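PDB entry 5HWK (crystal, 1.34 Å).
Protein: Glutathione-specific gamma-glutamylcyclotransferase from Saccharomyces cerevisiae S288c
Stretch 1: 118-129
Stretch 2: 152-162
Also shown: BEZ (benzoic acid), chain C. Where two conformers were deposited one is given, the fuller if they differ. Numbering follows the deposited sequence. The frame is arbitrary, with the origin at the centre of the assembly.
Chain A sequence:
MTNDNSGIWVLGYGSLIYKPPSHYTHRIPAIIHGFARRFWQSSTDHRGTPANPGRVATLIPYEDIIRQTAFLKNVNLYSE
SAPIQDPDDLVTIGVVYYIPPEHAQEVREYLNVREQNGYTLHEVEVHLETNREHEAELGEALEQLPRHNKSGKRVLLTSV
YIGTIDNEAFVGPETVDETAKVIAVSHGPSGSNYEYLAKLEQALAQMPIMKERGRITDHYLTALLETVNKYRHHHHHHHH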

ATOM      1  N   GLY A 118      14.067  -0.508  -5.933  1.00 22.51           N
ATOM      2  CA  GLY A 118      14.141  -0.475  -4.486  1.00 23.24           C
ATOM      3  C   GLY A 118      13.061  -1.272  -3.771  1.00 24.36           C
ATOM      4  O   GLY A 118      13.083  -1.348  -2.534  1.00 27.10           O
ATOM      5  N   TYR A 119      12.142  -1.905  -4.478  1.00 22.83           N
ATOM      6  CA  TYR A 119      11.132  -2.723  -3.830  1.00 22.61           C
ATOM      7  C   TYR A 119      11.667  -4.125  -3.621  1.00 23.34           C
ATOM      8  O   TYR A 119      12.372  -4.673  -4.479  1.00 25.30           O
ATOM      9  CB  TYR A 119       9.850  -2.809  -4.671  1.00 22.14           C
ATOM     10  CG  TYR A 119       9.025  -1.546  -4.668  1.00 19.32           C
ATOM     11  CD1 TYR A 119       8.045  -1.310  -3.688  1.00 20.29           C
ATOM     12  CD2 TYR A 119       9.244  -0.551  -5.627  1.00 22.34           C
ATOM     13  CE1 TYR A 119       7.271  -0.151  -3.701  1.00 20.30           C
ATOM     14  CE2 TYR A 119       8.463   0.612  -5.652  1.00 21.60           C
ATOM     15  CZ  TYR A 119       7.492   0.809  -4.689  1.00 21.38           C
ATOM     16  OH  TYR A 119       6.748   1.947  -4.721  1.00 21.09           O
ATOM     17  N   THR A 120      11.287  -4.708  -2.497  1.00 22.21           N
ATOM     18  CA  THR A 120      11.616  -6.101  -2.169  1.00 24.38           C
ATOM     19  C   THR A 120      10.366  -6.866  -1.785  1.00 24.26           C
ATOM     20  O   THR A 120       9.347  -6.294  -1.351  1.00 23.57           O
ATOM     21  CB  THR A 120      12.672  -6.151  -1.047  1.00 26.06           C
ATOM     22  OG1 THR A 120      12.234  -5.338   0.060  1.00 25.85           O
ATOM     23  CG2 THR A 120      14.033  -5.642  -1.552  1.00 26.64           C
ATOM     24  N   LEU A 121      10.442  -8.180  -1.988  1.00 26.46           N
ATOM     25  CA  LEU A 121       9.292  -9.042  -1.791  1.00 26.86           C
ATOM     26  C   LEU A 121       9.374  -9.609  -0.379  1.00 27.18           C
ATOM     27  O   LEU A 121      10.425 -10.128   0.018  1.00 28.94           O
ATOM     28  CB  LEU A 121       9.371 -10.172  -2.801  1.00 27.42           C
ATOM     29  CG  LEU A 121       8.246 -11.187  -2.729  1.00 28.82           C
ATOM     30  CD1 LEU A 121       6.880 -10.566  -2.956  1.00 29.84           C
ATOM     31  CD2 LEU A 121       8.543 -12.288  -3.748  1.00 32.65           C
ATOM     32  N   HIS A 122       8.264  -9.511   0.365  1.00 26.95           N
ATOM     33  CA  HIS A 122       8.193  -9.966   1.741  1.00 27.28           C
ATOM     34  C   HIS A 122       6.989 -10.873   1.923  1.00 26.59           C
ATOM     35  O   HIS A 122       5.982 -10.756   1.247  1.00 27.30           O
ATOM     36  CB  HIS A 122       8.086  -8.817   2.700  1.00 28.17           C
ATOM     37  CG  HIS A 122       9.252  -7.891   2.622  1.00 29.72           C
ATOM     38  ND1 HIS A 122      10.302  -7.950   3.507  1.00 32.65           N
ATOM     39  CD2 HIS A 122       9.569  -6.937   1.718  1.00 30.09           C
ATOM     40  CE1 HIS A 122      11.192  -7.027   3.191  1.00 33.72           C
ATOM     41  NE2 HIS A 122      10.778  -6.412   2.099  1.00 32.70           N
ATOM     42  N   GLU A 123       7.119 -11.826   2.841  1.00 28.06           N
ATOM     43  CA  GLU A 123       6.002 -12.657   3.225  1.00 31.09           C
ATOM     44  C   GLU A 123       5.653 -12.326   4.667  1.00 33.35           C
ATOM     45  O   GLU A 123       6.542 -12.338   5.552  1.00 36.12           O
ATOM     46  CB  GLU A 123       6.392 -14.134   3.108  1.00 35.36           C
ATOM     47  CG  GLU A 123       6.247 -14.726   1.717  1.00 46.30           C
ATOM     48  CD  GLU A 123       7.128 -14.094   0.648  1.00 54.86           C
ATOM     49  OE1 GLU A 123       8.356 -13.936   0.856  1.00 56.62           O
ATOM     50  OE2 GLU A 123       6.582 -13.736  -0.427  1.00 59.53           O
ATOM     51  N   VAL A 124       4.381 -12.024   4.910  1.00 33.09           N
ATOM     52  CA  VAL A 124       3.939 -11.526   6.197  1.00 34.05           C
ATOM     53  C   VAL A 124       2.575 -12.097   6.519  1.00 33.84           C
ATOM     54  O   VAL A 124       1.772 -12.347   5.631  1.00 31.88           O
ATOM     55  CB  VAL A 124       3.971  -9.992   6.290  1.00 38.81           C
ATOM     56  CG1 VAL A 124       2.976  -9.359   5.313  1.00 36.37           C
ATOM     57  CG2 VAL A 124       3.759  -9.552   7.730  1.00 41.22           C
ATOM     58  N   GLU A 125       2.329 -12.329   7.798  1.00 37.40           N
ATOM     59  CA  GLU A 125       1.003 -12.718   8.274  1.00 38.07           C
ATOM     60  C   GLU A 125       0.247 -11.448   8.637  1.00 38.18           C
ATOM     61  O   GLU A 125       0.733 -10.658   9.453  1.00 42.45           O
ATOM     62  CB  GLU A 125       1.123 -13.606   9.518  1.00 38.50           C
ATOM     63  CG  GLU A 125       1.458 -15.057   9.203  1.00 42.13           C
ATOM     64  CD  GLU A 125       1.668 -15.917  10.455  1.00 42.92           C
ATOM     65  OE1 GLU A 125       1.899 -15.365  11.536  1.00 46.18           O
ATOM     66  OE2 GLU A 125       1.606 -17.155  10.362  1.00 42.04           O
ATOM     67  N   VAL A 126      -0.914 -11.217   8.022  1.00 37.62           N
ATOM     68  CA  VAL A 126      -1.613  -9.953   8.195  1.00 36.64           C
ATOM     69  C   VAL A 126      -3.055 -10.138   8.650  1.00 36.20           C
ATOM     70  O   VAL A 126      -3.759 -11.055   8.210  1.00 36.59           O
ATOM     71  CB  VAL A 126      -1.530  -9.081   6.923  1.00 40.07           C
ATOM     72  CG1 VAL A 126      -2.231  -9.721   5.772  1.00 39.00           C
ATOM     73  CG2 VAL A 126      -2.075  -7.718   7.201  1.00 43.93           C
ATOM     74  N   HIS A 127      -3.481  -9.270   9.563  1.00 35.71           N
ATOM     75  CA  HIS A 127      -4.876  -9.163   9.969  1.00 37.15           C
ATOM     76  C   HIS A 127      -5.633  -8.284   8.970  1.00 36.19           C
ATOM     77  O   HIS A 127      -5.337  -7.086   8.827  1.00 35.08           O
ATOM     78  CB  HIS A 127      -4.974  -8.571  11.371  1.00 39.68           C
ATOM     79  CG  HIS A 127      -6.379  -8.365  11.834  1.00 43.42           C
ATOM     80  ND1 HIS A 127      -6.752  -7.314  12.645  1.00 47.81           N
ATOM     81  CD2 HIS A 127      -7.508  -9.074  11.593  1.00 46.47           C
ATOM     82  CE1 HIS A 127      -8.050  -7.386  12.884  1.00 49.52           C
ATOM     83  NE2 HIS A 127      -8.532  -8.447  12.259  1.00 49.01           N
ATOM     84  N   LEU A 128      -6.646  -8.869   8.326  1.00 36.93           N
ATOM     85  CA  LEU A 128      -7.444  -8.221   7.297  1.00 35.83           C
ATOM     86  C   LEU A 128      -8.900  -8.165   7.727  1.00 39.82           C
ATOM     87  O   LEU A 128      -9.399  -9.074   8.401  1.00 42.09           O
ATOM     88  CB  LEU A 128      -7.379  -8.997   5.999  1.00 34.52           C
ATOM     89  CG  LEU A 128      -5.988  -9.138   5.394  1.00 35.83           C
ATOM     90  CD1 LEU A 128      -6.054  -9.932   4.117  1.00 38.13           C
ATOM     91  CD2 LEU A 128      -5.359  -7.765   5.141  1.00 36.98           C
ATOM     92  N   GLU A 129      -9.594  -7.121   7.296  1.00 41.60           N
ATOM     93  CA  GLU A 129     -11.044  -7.067   7.356  1.00 44.41           C
ATOM     94  C   GLU A 129     -11.547  -6.678   5.974  1.00 43.92           C
ATOM     95  O   GLU A 129     -10.816  -6.094   5.170  1.00 43.66           O
ATOM     96  CB  GLU A 129     -11.559  -6.005   8.335  1.00 46.10           C
ATOM     97  CG  GLU A 129     -11.123  -6.124   9.779  1.00 50.49           C
ATOM     98  CD  GLU A 129     -11.354  -4.822  10.530  1.00 56.15           C
ATOM     99  OE1 GLU A 129     -10.472  -3.926  10.481  1.00 57.34           O
ATOM    100  OE2 GLU A 129     -12.432  -4.682  11.144  1.00 59.83           O
ATOM    101  N   GLY A 152      -4.878 -13.338  19.251  1.00 64.20           N
ATOM    102  CA  GLY A 152      -5.924 -14.306  18.983  1.00 62.23           C
ATOM    103  C   GLY A 152      -6.745 -14.044  17.743  1.00 61.87           C
ATOM    104  O   GLY A 152      -7.721 -14.766  17.498  1.00 63.27           O
ATOM    105  N   LYS A 153      -6.382 -13.045  16.949  1.00 59.33           N
ATOM    106  CA  LYS A 153      -7.126 -12.709  15.746  1.00 55.95           C
ATOM    107  C   LYS A 153      -6.621 -13.521  14.559  1.00 51.17           C
ATOM    108  O   LYS A 153      -5.440 -13.862  14.465  1.00 49.75           O
ATOM    109  CB  LYS A 153      -7.006 -11.214  15.441  1.00 55.93           C
ATOM    110  N   ARG A 154      -7.536 -13.839  13.655  1.00 48.75           N
ATOM    111  CA  ARG A 154      -7.179 -14.625  12.488  1.00 44.30           C
ATOM    112  C   ARG A 154      -6.345 -13.784  11.536  1.00 40.54           C
ATOM    113  O   ARG A 154      -6.627 -12.603  11.308  1.00 42.67           O
ATOM    114  CB  ARG A 154      -8.445 -15.105  11.790  1.00 45.86           C
ATOM    115  CG  ARG A 154      -9.346 -15.899  12.720  1.00 49.65           C
ATOM    116  CD  ARG A 154     -10.354 -16.708  11.946  1.00 53.07           C
ATOM    117  NE  ARG A 154     -11.415 -15.861  11.424  1.00 57.59           N
ATOM    118  CZ  ARG A 154     -12.296 -16.250  10.507  1.00 59.03           C
ATOM    119  NH1 ARG A 154     -12.235 -17.477  10.003  1.00 58.84           N
ATOM    120  NH2 ARG A 154     -13.232 -15.408  10.087  1.00 59.21           N
ATOM    121  N   VAL A 155      -5.285 -14.381  11.003  1.00 36.91           N
ATOM    122  CA  VAL A 155      -4.407 -13.660  10.087  1.00 33.53           C
ATOM    123  C   VAL A 155      -4.189 -14.512   8.842  1.00 33.67           C
ATOM    124  O   VAL A 155      -4.349 -15.745   8.866  1.00 34.36           O
ATOM    125  CB  VAL A 155      -3.072 -13.253  10.731  1.00 35.63           C
ATOM    126  CG1 VAL A 155      -3.312 -12.260  11.852  1.00 37.53           C
ATOM    127  CG2 VAL A 155      -2.320 -14.493  11.215  1.00 35.85           C
ATOM    128  N   LEU A 156      -3.869 -13.825   7.736  1.00 32.23           N
ATOM    129  CA  LEU A 156      -3.632 -14.433   6.430  1.00 30.67           C
ATOM    130  C   LEU A 156      -2.147 -14.301   6.104  1.00 30.38           C
ATOM    131  O   LEU A 156      -1.594 -13.186   6.192  1.00 30.28           O
ATOM    132  CB  LEU A 156      -4.499 -13.732   5.365  1.00 30.50           C
ATOM    133  CG  LEU A 156      -4.558 -14.379   3.988  1.00 30.89           C
ATOM    134  CD1 LEU A 156      -5.246 -15.764   4.077  1.00 32.20           C
ATOM    135  CD2 LEU A 156      -5.293 -13.483   2.978  1.00 31.05           C
ATOM    136  N   LEU A 157      -1.496 -15.403   5.695  1.00 30.87           N
ATOM    137  CA  LEU A 157      -0.133 -15.350   5.151  1.00 30.52           C
ATOM    138  C   LEU A 157      -0.182 -14.763   3.730  1.00 29.02           C
ATOM    139  O   LEU A 157      -0.882 -15.294   2.851  1.00 29.30           O
ATOM    140  CB  LEU A 157       0.545 -16.724   5.162  1.00 33.05           C
ATOM    141  CG  LEU A 157       1.925 -16.755   4.495  1.00 34.93           C
ATOM    142  CD1 LEU A 157       2.929 -15.864   5.243  1.00 33.93           C
ATOM    143  CD2 LEU A 157       2.474 -18.167   4.350  1.00 38.91           C
ATOM    144  N   THR A 158       0.533 -13.650   3.518  1.00 26.76           N
ATOM    145  CA  THR A 158       0.475 -12.913   2.256  1.00 28.09           C
ATOM    146  C   THR A 158       1.874 -12.507   1.819  1.00 27.73           C
ATOM    147  O   THR A 158       2.777 -12.341   2.629  1.00 32.59           O
ATOM    148  CB  THR A 158      -0.364 -11.614   2.370  1.00 30.95           C
ATOM    149  OG1 THR A 158       0.288 -10.668   3.242  1.00 33.49           O
ATOM    150  CG2 THR A 158      -1.749 -11.863   2.865  1.00 30.94           C
ATOM    151  N   SER A 159       2.032 -12.325   0.517  1.00 25.09           N
ATOM    152  CA  SER A 159       3.218 -11.719  -0.057  0.81 23.24           C
ATOM    153  C   SER A 159       2.911 -10.272  -0.385  1.00 22.33           C
ATOM    154  O   SER A 159       1.778  -9.935  -0.713  1.00 24.44           O
ATOM    155  CB  SER A 159       3.623 -12.448  -1.341  0.81 25.74           C
ATOM    156  OG  SER A 159       4.103 -13.755  -1.024  0.81 28.94           O
ATOM    157  N   VAL A 160       3.912  -9.418  -0.226  1.00 22.36           N
ATOM    158  CA  VAL A 160       3.727  -7.990  -0.504  1.00 21.91           C
ATOM    159  C   VAL A 160       5.064  -7.439  -0.958  1.00 21.39           C
ATOM    160  O   VAL A 160       6.110  -7.824  -0.457  1.00 23.23           O
ATOM    161  CB  VAL A 160       3.203  -7.309   0.792  1.00 23.55           C
ATOM    162  CG1 VAL A 160       4.205  -7.453   1.956  1.00 25.97           C
ATOM    163  CG2 VAL A 160       2.849  -5.812   0.558  1.00 24.17           C
ATOM    164  N   TYR A 161       5.033  -6.469  -1.889  1.00 21.76           N
ATOM    165  CA  TYR A 161       6.243  -5.743  -2.300  1.00 21.46           C
ATOM    166  C   TYR A 161       6.307  -4.424  -1.564  1.00 22.79           C
ATOM    167  O   TYR A 161       5.354  -3.647  -1.620  1.00 22.71           O
ATOM    168  CB  TYR A 161       6.199  -5.473  -3.809  1.00 22.45           C
ATOM    169  CG  TYR A 161       6.651  -6.614  -4.675  1.00 23.93           C
ATOM    170  CD1 TYR A 161       8.013  -6.919  -4.813  1.00 23.68           C
ATOM    171  CD2 TYR A 161       5.724  -7.451  -5.295  1.00 24.99           C
ATOM    172  CE1 TYR A 161       8.442  -7.958  -5.646  1.00 25.38           C
ATOM    173  CE2 TYR A 161       6.141  -8.492  -6.121  1.00 25.25           C
ATOM    174  CZ  TYR A 161       7.507  -8.774  -6.245  1.00 25.45           C
ATOM    175  OH  TYR A 161       7.968  -9.758  -7.082  1.00 27.92           O
ATOM    176  N   ILE A 162       7.443  -4.158  -0.922  1.00 22.41           N
ATOM    177  CA  ILE A 162       7.627  -3.011  -0.048  1.00 24.02           C
ATOM    178  C   ILE A 162       8.926  -2.325  -0.402  1.00 21.83           C
ATOM    179  O   ILE A 162       9.931  -2.994  -0.639  1.00 24.02           O
ATOM    180  CB  ILE A 162       7.713  -3.456   1.439  1.00 28.44           C
ATOM    181  CG1 ILE A 162       6.352  -4.028   1.845  1.00 33.93           C
ATOM    182  CG2 ILE A 162       8.146  -2.270   2.337  1.00 29.45           C
ATOM    183  CD1 ILE A 162       6.261  -4.483   3.280  1.00 36.51           C
TER
HETATM  184  C   BEZ C 301       1.224  -2.700  -4.804  1.00 22.22           C
HETATM  185  O1  BEZ C 301       0.225  -2.335  -5.362  1.00 23.12           O
HETATM  186  O2  BEZ C 301       1.074  -3.259  -3.712  1.00 25.63           O
HETATM  187  C1  BEZ C 301       2.581  -2.408  -5.362  1.00 23.77           C
HETATM  188  C2  BEZ C 301       3.673  -2.637  -4.548  1.00 24.06           C
HETATM  189  C3  BEZ C 301       4.958  -2.316  -5.000  1.00 23.62           C
HETATM  190  C4  BEZ C 301       5.153  -1.853  -6.290  1.00 23.92           C
HETATM  191  C5  BEZ C 301       4.049  -1.673  -7.108  1.00 24.55           C
HETATM  192  C6  BEZ C 301       2.754  -1.930  -6.671  1.00 24.30           C
HETATM  193  O   HOH W   1      13.016  -2.556  -0.093  1.00 25.27           O
HETATM  194  O   HOH W   2      -7.566 -11.539   9.000  1.00 42.05           O

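The most unusual feature of this strand pairing is a very short side-chain hydrogen bond between two residues facing each other in a non-hydrogen-bonded pair: S159 OG donates to E123 OE2 at 2.5 Å. E123 reaches it by folding back over the sheet, with chi1 near -84° and chi2 near 62°, so that its carboxylate, rather than its CB, makes the close approach. The CA atoms of the two residues lie only 4.4 Å apart, and their backbone N and O atoms point away from each other, which leaves the side chains to supply the polar link.

Around this pair the two strands run antiparallel, with 161° between their N-to-C directions. T120, H122, V124 and V126 each exchange two main-chain hydrogen bonds with I162, V160, T158 and L156, respectively. The bonds from V126 N to L156 O and from L156 N to V126 O are both 2.8 Å, and the N-H...O angles throughout the ladder, 154° to 172°, indicate near-linear bonds. Between these pairs the strands close in, and CA-H...O contacts fill the gaps, as from S159 CA to H122 O (3.2 Å) and from E123 CA to T158 O (3.3 Å). V124 O accepts a second hydrogen bond, from T158 OG1 at 3.3 Å, besides the one from T158 N at 2.8 Å.

The side chains sort by face. On the face with E123 and S159, L121 lies against Y161: L121 CD1 sits 3.8 Å from the centroid of the Y161 ring, 12° off its normal, a CH-pi contact over the ring face. On the other face V124 CG1 meets V160 CG1 at 4.1 Å, and V126 CG1 approaches T158 CG2 at 3.6 Å. H122 shares this face; its NE2 donates to T120 OG1 (2.7 Å), a bond within its own strand, and the imidazole lies alongside I162, with H122 CD2 4.0 Å from I162 CB.

Water joins the stretches at both ends. Water 1 donates to G118 O (2.7 Å from its O) and I162 O (3.2 Å) and accepts from T120 OG1 (2.9 Å). Water 2 accepts from L128 N (2.9 Å from its O) and donates to R154 O (2.7 Å), bridging the strands just beyond the last paired residues. There L128 CD1 still packs on L156 CD2 at 3.8 Å. Benzoic acid lies over one face of the Y119 ring, its C3 3.4 Å from Y119 CE1, and its C2 comes within 3.5 Å of Y161 O.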